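Local structure of bacterial transferase hexapeptide (Three repeats) family protein (Acinetobacter baumannii, 4M9C) at residues S73-R76 with E77-S81; T98-L101 with D102-I106. The protein probably transfers an acetyl group to a UDP-sugar amine in the biosynthesis of UDP-N,N'-diacetylbacillosamine. All blocks are in the same frame, centred on the assembly; numbering follows the deposited sequence.

Contact 1: residues S73-R76 with E77-S81; sequences SVVR and EKLVS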
loop_
_atom_site.group_PDB
_atom_site.type_symbol
_atom_site.label_atom_id
_atom_site.label_comp_id
_atom_site.label_asym_id
_atom_site.label_seq_id
_atom_site.Cartn_x
_atom_site.Cartn_y
_atom_site.Cartn_z
ATOM N N SER A 73 9.262 -2.590 -21.453
ATOM C CA SER A 73 10.257 -3.654 -21.321
ATOM C C SER A 73 10.970 -4.008 -22.625
ATOM O O SER A 73 12.101 -4.489 -22.607
ATOM C CB SER A 73 9.655 -4.906 -20.676
ATOM O OG SER A 73 8.902 -5.669 -21.598
ATOM N N VAL A 74 10.303 -3.781 -23.750
ATOM C CA VAL A 74 10.914 -4.030 -25.049
ATOM C C VAL A 74 12.051 -3.039 -25.246
ATOM O O VAL A 74 13.139 -3.400 -25.674
ATOM C CB VAL A 74 9.882 -3.894 -26.196
ATOM C CG1 VAL A 74 10.586 -3.669 -27.533
ATOM C CG2 VAL A 74 8.990 -5.114 -26.250
ATOM N N VAL A 75 11.790 -1.780 -24.923
ATOM C CA VAL A 75 12.814 -0.749 -25.008
ATOM C C VAL A 75 13.934 -1.053 -24.004
ATOM O O VAL A 75 15.126 -0.915 -24.312
ATOM C CB VAL A 75 12.205 0.643 -24.718
ATOM C CG1 VAL A 75 13.308 1.688 -24.490
ATOM C CG2 VAL A 75 11.261 1.061 -25.841
ATOM N N ARG A 76 13.540 -1.477 -22.804
ATOM C CA ARG A 76 14.491 -1.747 -21.729
ATOM C C ARG A 76 15.495 -2.813 -22.152
ATOM O O ARG A 76 16.686 -2.673 -21.899
ATOM C CB ARG A 76 13.766 -2.147 -20.417
ATOM C CG ARG A 76 14.721 -2.417 -19.234
ATOM C CD ARG A 76 14.048 -2.166 -17.866
ATOM N NE ARG A 76 13.164 -3.252 -17.411
ATOM C CZ ARG A 76 11.836 -3.239 -17.503
ATOM N NH1 ARG A 76 11.119 -4.258 -17.036
ATOM N NH2 ARG A 76 11.216 -2.211 -18.061
ATOM N N GLU A 77 15.017 -3.874 -22.802
ATOM C CA GLU A 77 15.914 -4.931 -23.275
ATOM C C GLU A 77 16.898 -4.457 -24.344
ATOM O O GLU A 77 18.072 -4.841 -24.332
ATOM C CB GLU A 77 15.131 -6.128 -23.819
ATOM C CG GLU A 77 16.033 -7.270 -24.290
ATOM C CD GLU A 77 15.249 -8.508 -24.704
ATOM O OE1 GLU A 77 15.775 -9.631 -24.560
ATOM O OE2 GLU A 77 14.103 -8.355 -25.176
ATOM N N LYS A 78 16.418 -3.649 -25.288
ATOM C CA LYS A 78 17.304 -3.115 -26.315
ATOM C C LYS A 78 18.355 -2.205 -25.673
ATOM O O LYS A 78 19.526 -2.236 -26.057
ATOM C CB LYS A 78 16.515 -2.372 -27.404
ATOM C CG LYS A 78 15.503 -3.249 -28.157
ATOM C CD LYS A 78 16.155 -4.535 -28.649
ATOM C CE LYS A 78 15.281 -5.289 -29.659
ATOM N NZ LYS A 78 14.148 -6.040 -29.038
ATOM N N LEU A 79 17.942 -1.414 -24.682
ATOM C CA LEU A 79 18.875 -0.525 -23.991
ATOM C C LEU A 79 19.965 -1.293 -23.256
ATOM O O LEU A 79 21.131 -0.906 -23.280
ATOM C CB LEU A 79 18.144 0.408 -23.029
ATOM C CG LEU A 79 17.286 1.450 -23.743
ATOM C CD1 LEU A 79 16.590 2.350 -22.743
ATOM C CD2 LEU A 79 18.136 2.262 -24.713
ATOM N N VAL A 80 19.586 -2.385 -22.608
ATOM C CA VAL A 80 20.562 -3.237 -21.943
ATOM C C VAL A 80 21.589 -3.753 -22.953
ATOM O O VAL A 80 22.790 -3.715 -22.693
ATOM C CB VAL A 80 19.894 -4.424 -21.217
ATOM C CG1 VAL A 80 20.932 -5.444 -20.813
ATOM C CG2 VAL A 80 19.124 -3.939 -19.987
ATOM N N SER A 81 21.114 -4.228 -24.105
ATOM C CA SER A 81 22.015 -4.727 -25.152
ATOM C C SER A 81 22.976 -3.628 -25.605
ATOM O O SER A 81 24.169 -3.865 -25.804
ATOM C CB SER A 81 21.224 -5.275 -26.340
ATOM O OG SER A 81 20.509 -6.443 -25.981
HETATM O O HOH W 1 12.578 -6.657 -26.598
#
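Val75 and Leu79, one helical turn apart, lie side by side and point the same way, with Val75 CG1 3.8 Å from Leu79 CD1. The first torsion of Val75 (chi1 167°) sets CG1 beside its own carbonyl carbon, on the flank where the leucine follows. Beneath them the backbone is pinned by Leu79 N to Val75 O at 2.9 Å. The next bond, Val80 N to Arg76 O, measures 3.0 Å, and Val80 CG2 also rests on that oxygen at 3.3 Å. On another flank Glu77 N reaches Ser73 O at 3.0 Å, while the bond from Lys78 N to Val74 O is weak. A water donates to Glu77 OE2 at 2.7 Å and has weak bonds to Val74 O and Lys78 NZ, joining acid and amine indirectly. Further out, the extended Glu77 has a weak bond to His163, which also pairs with Ser73 OG. A bend at chi3 (79°) turns the guanidinium of buried Arg76 to Phe127 O, Thr147 OG1 and Ile70 O. This is the start of helix 73-85 in a beta-alpha-beta unit of the Rossmann-like PglD N-terminal domain, with one side turned to the beta-helix.

Contact 2: residues T98-L101 with D102-I106; sequences TVIL and DEVEI
Ile100 and Val104 meet across the bend between two short strands, their side chains crossing at about a right angle. The methyl Ile100 CG2 does the touching: it sits 3.8 Å from Val104 CB and 3.9 Å from Val104 CG2. It is placed there by chi1 of -60°, which turns CG1 back beside the isoleucine's own nitrogen and leaves CG2 next to the carbonyl carbon. This is the close part. The packing slackens further along, where Ile100 CD1 and Ile106 CD1 are 4.4 Å apart; Leu118 of the next coil touches both isoleucines. At the bend itself the link is wet: a water donates to Leu101 O at 2.6 Å and accepts from Val104 N at 3.0 Å, spanning the corner that Asp102 and Glu103 turn. Glu103 takes a left-handed backbone conformation (phi 56°, psi 47°), and its side chain is exposed. Leu101 packs on Glu16, and Asp102 on Pro19, both of a neighbouring subunit; within the chain Asp102 N bonds Ser120 OG of the next coil. The corner of this first left-handed beta-helix coil thus joins its strands by aliphatic contact on one side and by a water at the turn, which satisfies both Leu101 O and Val104 N.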
loop_
_atom_site.group_PDB
_atom_site.type_symbol
_atom_site.label_atom_id
_atom_site.label_comp_id
_atom_site.label_asym_id
_atom_site.label_seq_id
_atom_site.Cartn_x
_atom_site.Cartn_y
_atom_site.Cartn_z
ATOM N N THR A 98 11.447 -0.247 1.219
ATOM C CA THR A 98 11.220 -1.535 0.554
ATOM C C THR A 98 11.450 -2.676 1.541
ATOM O O THR A 98 12.398 -2.641 2.328
ATOM C CB THR A 98 12.161 -1.730 -0.659
ATOM O OG1 THR A 98 11.795 -0.827 -1.713
ATOM C CG2 THR A 98 12.091 -3.165 -1.194
ATOM N N VAL A 99 10.580 -3.677 1.498
ATOM C CA VAL A 99 10.718 -4.857 2.342
ATOM C C VAL A 99 11.013 -6.085 1.483
ATOM O O VAL A 99 10.314 -6.341 0.493
ATOM C CB VAL A 99 9.425 -5.108 3.154
ATOM C CG1 VAL A 99 9.476 -6.471 3.863
ATOM C CG2 VAL A 99 9.198 -3.979 4.150
ATOM N N ILE A 100 12.052 -6.828 1.851
ATOM C CA ILE A 100 12.386 -8.104 1.216
ATOM C C ILE A 100 12.628 -9.131 2.330
ATOM O O ILE A 100 13.423 -8.874 3.231
ATOM C CB ILE A 100 13.669 -7.986 0.359
ATOM C CG1 ILE A 100 13.493 -6.938 -0.750
ATOM C CG2 ILE A 100 14.056 -9.348 -0.230
ATOM C CD1 ILE A 100 14.816 -6.511 -1.393
ATOM N N LEU A 101 11.930 -10.270 2.281
ATOM C CA LEU A 101 12.049 -11.290 3.321
ATOM C C LEU A 101 13.061 -12.406 2.976
ATOM O O LEU A 101 14.177 -12.119 2.529
ATOM C CB LEU A 101 10.668 -11.850 3.690
ATOM C CG LEU A 101 9.680 -10.793 4.218
ATOM C CD1 LEU A 101 8.362 -11.418 4.679
ATOM C CD2 LEU A 101 10.306 -9.973 5.355
ATOM N N ASP A 102 12.678 -13.665 3.176
ATOM C CA ASP A 102 13.627 -14.787 3.096
ATOM C C ASP A 102 13.797 -15.378 1.697
ATOM O O ASP A 102 12.831 -15.532 0.969
ATOM C CB ASP A 102 13.178 -15.927 4.011
ATOM C CG ASP A 102 13.668 -15.769 5.442
ATOM O OD1 ASP A 102 14.507 -14.877 5.704
ATOM O OD2 ASP A 102 13.206 -16.556 6.300
ATOM N N GLU A 103 15.026 -15.748 1.352
ATOM C CA GLU A 103 15.268 -16.559 0.161
ATOM C C GLU A 103 14.693 -15.907 -1.096
ATOM O O GLU A 103 14.018 -16.560 -1.897
ATOM C CB GLU A 103 14.674 -17.961 0.335
ATOM C CG GLU A 103 15.229 -18.746 1.526
ATOM C CD GLU A 103 16.684 -19.164 1.343
ATOM O OE1 GLU A 103 17.176 -19.165 0.191
ATOM O OE2 GLU A 103 17.334 -19.494 2.359
ATOM N N VAL A 104 14.959 -14.621 -1.260
ATOM C CA VAL A 104 14.554 -13.924 -2.468
ATOM C C VAL A 104 15.776 -13.734 -3.339
ATOM O O VAL A 104 16.748 -13.091 -2.942
ATOM C CB VAL A 104 13.901 -12.576 -2.166
ATOM C CG1 VAL A 104 13.520 -11.876 -3.474
ATOM C CG2 VAL A 104 12.666 -12.780 -1.288
ATOM N N GLU A 105 15.727 -14.335 -4.519
ATOM C CA GLU A 105 16.827 -14.290 -5.466
ATOM C C GLU A 105 16.426 -13.368 -6.623
ATOM O O GLU A 105 15.369 -13.551 -7.232
ATOM C CB GLU A 105 17.115 -15.712 -5.947
ATOM C CG GLU A 105 18.204 -15.854 -6.983
ATOM C CD GLU A 105 18.111 -17.190 -7.718
ATOM O OE1 GLU A 105 18.100 -17.186 -8.973
ATOM O OE2 GLU A 105 18.033 -18.241 -7.037
ATOM N N ILE A 106 17.259 -12.371 -6.911
ATOM C CA ILE A 106 16.912 -11.311 -7.853
ATOM C C ILE A 106 18.051 -11.075 -8.842
ATOM O O ILE A 106 19.191 -10.865 -8.425
ATOM C CB ILE A 106 16.682 -9.971 -7.109
ATOM C CG1 ILE A 106 15.668 -10.137 -5.976
ATOM C CG2 ILE A 106 16.227 -8.887 -8.081
ATOM C CD1 ILE A 106 15.600 -8.933 -5.032
HETATM O O HOH W 2 16.092 -12.796 0.864
#

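Contact 1 belongs to the Rossmann-like N-terminal domain and contact 2 to the first coil of the beta-helix, on opposite sides of the chain's centre with their own centres 25 Å apart. Residues 73-81 are partly buried, and their two buried members face other parts of the same chain; residues 98-106 form a surface contact that also meets a second subunit. The helix carries its own successive backbone bonds, with side chains as an addition. In the coil corner, by contrast, side chains and a water bridge the two segments, and the backbone pairs with the following coil. Water takes part in both, linking side chains to a carbonyl in contact 1 but two backbone groups in contact 2.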